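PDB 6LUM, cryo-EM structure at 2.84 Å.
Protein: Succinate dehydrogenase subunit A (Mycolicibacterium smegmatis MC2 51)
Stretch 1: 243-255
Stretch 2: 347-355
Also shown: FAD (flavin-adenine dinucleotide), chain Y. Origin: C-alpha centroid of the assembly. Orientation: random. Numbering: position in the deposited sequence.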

# COMPACT_ATOMS: atom_id res chain seq x y z
N HIS D 243 -7.00 42.88 28.78
CA HIS D 243 -5.78 43.27 28.10
C HIS D 243 -5.74 44.79 27.97
O HIS D 243 -6.77 45.42 27.70
CB HIS D 243 -5.72 42.61 26.73
CG HIS D 243 -4.33 42.30 26.28
ND1 HIS D 243 -3.55 43.20 25.59
CD2 HIS D 243 -3.60 41.17 26.39
CE1 HIS D 243 -2.39 42.64 25.30
NE2 HIS D 243 -2.39 41.41 25.78
N PRO D 244 -4.59 45.41 28.18
CA PRO D 244 -4.54 46.88 28.14
C PRO D 244 -4.72 47.48 26.76
O PRO D 244 -5.54 48.37 26.57
CB PRO D 244 -3.14 47.18 28.71
CG PRO D 244 -2.36 45.96 28.47
CD PRO D 244 -3.31 44.81 28.55
N THR D 245 -3.96 47.00 25.77
CA THR D 245 -3.96 47.58 24.44
C THR D 245 -5.13 47.02 23.65
O THR D 245 -5.11 45.86 23.23
CB THR D 245 -2.65 47.30 23.73
OG1 THR D 245 -2.49 45.89 23.55
CG2 THR D 245 -1.49 47.83 24.54
N GLY D 246 -6.15 47.83 23.41
CA GLY D 246 -7.35 47.32 22.80
C GLY D 246 -8.07 48.14 21.75
O GLY D 246 -9.30 48.10 21.73
N LEU D 247 -7.38 48.88 20.89
CA LEU D 247 -8.04 49.63 19.81
C LEU D 247 -9.22 50.45 20.34
O LEU D 247 -10.37 50.14 20.08
CB LEU D 247 -8.51 48.73 18.67
CG LEU D 247 -7.62 48.58 17.44
CD1 LEU D 247 -7.40 49.93 16.81
CD2 LEU D 247 -6.32 47.92 17.76
N ALA D 248 -8.88 51.50 21.09
CA ALA D 248 -9.81 52.23 21.94
C ALA D 248 -11.20 52.36 21.35
O ALA D 248 -12.19 52.40 22.08
CB ALA D 248 -9.26 53.62 22.24
N GLY D 249 -11.30 52.45 20.03
CA GLY D 249 -12.59 52.41 19.39
C GLY D 249 -13.34 51.11 19.59
O GLY D 249 -14.35 51.07 20.29
N LEU D 250 -12.85 50.02 19.00
CA LEU D 250 -13.63 48.80 18.85
C LEU D 250 -13.29 47.71 19.84
O LEU D 250 -14.17 47.26 20.58
CB LEU D 250 -13.49 48.26 17.42
CG LEU D 250 -14.50 47.17 17.08
CD1 LEU D 250 -15.83 47.78 16.66
CD2 LEU D 250 -13.97 46.25 16.01
N GLY D 251 -12.04 47.25 19.89
CA GLY D 251 -11.71 46.18 20.81
C GLY D 251 -10.66 45.19 20.35
O GLY D 251 -10.23 44.34 21.14
N ILE D 252 -10.22 45.28 19.10
CA ILE D 252 -9.16 44.40 18.60
C ILE D 252 -7.90 44.56 19.45
O ILE D 252 -7.69 45.57 20.13
CB ILE D 252 -8.87 44.71 17.13
CG1 ILE D 252 -10.16 44.87 16.34
CG2 ILE D 252 -8.03 43.63 16.49
CD1 ILE D 252 -10.53 46.31 16.09
N LEU D 253 -7.04 43.55 19.39
CA LEU D 253 -5.86 43.47 20.23
C LEU D 253 -4.62 43.97 19.49
O LEU D 253 -4.52 43.84 18.27
CB LEU D 253 -5.65 42.02 20.67
CG LEU D 253 -4.85 41.80 21.94
CD1 LEU D 253 -5.69 42.21 23.10
CD2 LEU D 253 -4.46 40.36 22.04
N ILE D 254 -3.67 44.54 20.24
CA ILE D 254 -2.40 45.01 19.69
C ILE D 254 -1.22 44.36 20.40
O ILE D 254 -0.20 45.01 20.63
CB ILE D 254 -2.26 46.54 19.76
CG1 ILE D 254 -3.60 47.23 19.61
CG2 ILE D 254 -1.38 47.04 18.65
CD1 ILE D 254 -3.50 48.72 19.74
N SER D 255 -1.35 43.08 20.77
CA SER D 255 -0.35 42.44 21.63
C SER D 255 1.06 42.46 21.05
O SER D 255 2.00 42.06 21.74
CB SER D 255 -0.76 41.00 21.91
OG SER D 255 -0.03 40.45 23.00
N VAL D 347 -2.33 56.47 17.84
CA VAL D 347 -3.34 55.44 17.97
C VAL D 347 -3.81 55.33 19.42
O VAL D 347 -3.00 55.31 20.34
CB VAL D 347 -2.82 54.08 17.42
CG1 VAL D 347 -1.72 53.51 18.28
CG2 VAL D 347 -3.96 53.09 17.29
N PRO D 348 -5.12 55.32 19.63
CA PRO D 348 -5.66 55.21 20.98
C PRO D 348 -5.97 53.77 21.36
O PRO D 348 -6.26 52.92 20.52
CB PRO D 348 -6.95 56.04 20.89
CG PRO D 348 -7.39 55.86 19.48
CD PRO D 348 -6.16 55.65 18.64
N VAL D 349 -5.89 53.49 22.66
CA VAL D 349 -6.12 52.15 23.19
C VAL D 349 -6.97 52.23 24.44
O VAL D 349 -7.14 53.28 25.05
CB VAL D 349 -4.80 51.41 23.49
CG1 VAL D 349 -4.01 51.19 22.23
CG2 VAL D 349 -3.99 52.18 24.50
N TYR D 350 -7.51 51.07 24.83
CA TYR D 350 -8.37 50.92 26.00
C TYR D 350 -8.47 49.44 26.31
O TYR D 350 -8.42 48.62 25.38
CB TYR D 350 -9.76 51.52 25.74
CG TYR D 350 -10.44 52.01 26.98
CD1 TYR D 350 -9.84 52.96 27.79
CD2 TYR D 350 -11.68 51.52 27.36
CE1 TYR D 350 -10.45 53.41 28.93
CE2 TYR D 350 -12.30 51.96 28.50
CZ TYR D 350 -11.68 52.91 29.28
OH TYR D 350 -12.30 53.35 30.42
N PRO D 351 -8.60 49.06 27.58
CA PRO D 351 -8.60 47.63 27.91
C PRO D 351 -9.80 46.89 27.35
O PRO D 351 -10.92 47.40 27.34
CB PRO D 351 -8.61 47.63 29.44
CG PRO D 351 -8.14 48.96 29.83
CD PRO D 351 -8.61 49.89 28.78
N THR D 352 -9.56 45.66 26.91
CA THR D 352 -10.58 44.79 26.34
C THR D 352 -10.58 43.46 27.07
O THR D 352 -9.51 42.90 27.33
CB THR D 352 -10.32 44.55 24.87
OG1 THR D 352 -9.02 43.98 24.70
CG2 THR D 352 -10.37 45.83 24.13
N CYS D 353 -11.76 42.94 27.39
CA CYS D 353 -11.83 41.63 28.00
C CYS D 353 -11.20 40.60 27.08
O CYS D 353 -11.53 40.53 25.90
CB CYS D 353 -13.27 41.24 28.30
SG CYS D 353 -13.42 39.54 28.85
N HIS D 354 -10.31 39.80 27.63
CA HIS D 354 -9.43 38.97 26.83
C HIS D 354 -9.51 37.50 27.19
O HIS D 354 -9.47 36.66 26.30
CB HIS D 354 -8.01 39.49 27.01
CG HIS D 354 -6.98 38.73 26.25
ND1 HIS D 354 -6.86 38.80 24.89
CD2 HIS D 354 -6.00 37.90 26.67
CE1 HIS D 354 -5.85 38.04 24.50
NE2 HIS D 354 -5.32 37.48 25.56
N TYR D 355 -9.64 37.17 28.47
CA TYR D 355 -9.50 35.80 28.94
C TYR D 355 -10.28 35.65 30.22
O TYR D 355 -10.40 36.60 31.00
CB TYR D 355 -8.02 35.46 29.17
CG TYR D 355 -7.68 34.01 29.22
CD1 TYR D 355 -7.48 33.29 28.07
CD2 TYR D 355 -7.52 33.36 30.43
CE1 TYR D 355 -7.16 31.96 28.12
CE2 TYR D 355 -7.20 32.04 30.49
CZ TYR D 355 -7.02 31.34 29.33
OH TYR D 355 -6.69 30.02 29.38
PA FAD Y . -10.89 27.70 21.49
O1A FAD Y . -9.70 27.58 20.57
O2A FAD Y . -11.18 29.00 22.19
O5B FAD Y . -12.21 27.27 20.67
C5B FAD Y . -13.18 26.40 21.26
C4B FAD Y . -13.55 25.31 20.26
O4B FAD Y . -14.58 24.48 20.81
C3B FAD Y . -14.07 25.90 18.96
O3B FAD Y . -13.17 25.60 17.89
C2B FAD Y . -15.46 25.31 18.75
O2B FAD Y . -15.57 24.58 17.52
C1B FAD Y . -15.70 24.37 19.93
N9A FAD Y . -16.94 24.77 20.64
C8A FAD Y . -17.08 25.85 21.44
N7A FAD Y . -18.34 25.93 21.93
C5A FAD Y . -19.03 24.88 21.45
C6A FAD Y . -20.42 24.37 21.58
N6A FAD Y . -21.33 25.01 22.34
N1A FAD Y . -20.73 23.24 20.91
C2A FAD Y . -19.83 22.60 20.14
N3A FAD Y . -18.56 23.01 19.98
C4A FAD Y . -18.11 24.13 20.60
N1 FAD Y . -2.99 32.79 24.45
C2 FAD Y . -1.64 32.71 24.46
O2 FAD Y . -1.09 31.87 25.21
N3 FAD Y . -0.85 33.49 23.70
C4 FAD Y . -1.36 34.42 22.88
O4 FAD Y . -0.60 35.13 22.18
C4X FAD Y . -2.83 34.57 22.80
N5 FAD Y . -3.42 35.48 21.99
C5X FAD Y . -4.77 35.59 21.95
C6 FAD Y . -5.35 36.53 21.10
C7 FAD Y . -6.73 36.66 21.05
C7M FAD Y . -7.36 37.68 20.14
C8 FAD Y . -7.59 35.79 21.89
C8M FAD Y . -9.09 35.92 21.84
C9 FAD Y . -7.02 34.84 22.74
C9A FAD Y . -5.63 34.72 22.79
N10 FAD Y . -5.04 33.77 23.64
C10 FAD Y . -3.63 33.67 23.66
C1' FAD Y . -5.86 32.89 24.48
C2' FAD Y . -5.68 31.44 24.05
O2' FAD Y . -5.72 31.37 22.62
C3' FAD Y . -6.77 30.56 24.64
O3' FAD Y . -6.43 30.21 25.98
C4' FAD Y . -6.94 29.28 23.81
O4' FAD Y . -6.94 29.62 22.42
C5' FAD Y . -8.24 28.57 24.17
O5' FAD Y . -8.60 27.68 23.11
P FAD Y . -9.41 26.33 23.42
O1P FAD Y . -8.66 25.18 22.79
O2P FAD Y . -9.73 26.29 24.90
O3P FAD Y . -10.78 26.54 22.61

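The two stretches run antiparallel, but only a short part of their pairing is regular. At one end H243 and T352 form an antiparallel hydrogen-bonded pair: H243 N donates to T352 O at 2.9 Å, and T352 N donates to H243 O, also at 2.9 Å, although the carbonyl oxygen is less surely placed. From T352 the second stretch continues as a strand, whereas the first leaves the pairing at P244. P351 N has no hydrogen to give, so P244 O, 3.3 Å away, gains no hydrogen bond from it. Hydrogen bonding is resumed farther along, where A248 N donates to P348 O at 3.0 Å with a nearly straight geometry. Between these two anchors the backbones stay close without conventional hydrogen bonds, and G246 CA makes a CA-H...O contact of 3.1 Å with Y350 O.

Glycine is well suited to position 246. A CB there would point toward the second stretch and clash with Y350 O and T352 CG2, so the absence of a side chain lets the chains approach. G251 has a different reason: its phi of 146° would jam a CB against the preceding carbonyl oxygen. Its own carbonyl and that of G246 both pack on the T352 methyl, with G251 O 3.3 Å and G246 O 3.5 Å from T352 CG2. The small, branched T352 is thus buried among the backbone of the first stretch, while its OG1 lies 4.1 Å from L253 CD1.

A248 points toward the second stretch, and its single methyl lies against it, with A248 CB 3.6 Å from P348 CB and 4.1 Å from Y350 CB. The Y350 side chain leads away beyond its CB, leaving its ring out of this contact. V349 supplies a compact apolar surface: its CG1 meets I254 CD1 at 3.5 Å, and its CB lies 3.8 Å from G246 N.

Beyond the H243-T352 pair, two buried histidines form an edge-to-face aromatic pair, the edge of H243 toward the face of H354, with centroids 4.9 Å apart and planes at 55°. L253 CD2 packs 3.7 Å from H354 CE1. The flat H354 ring can serve several neighbours at once: its ND1 is hydrogen-bonded elsewhere in the structure, and its CE1 lies 3.7 Å from FAD C5X, so the packing between the stretches reaches directly to the flavin.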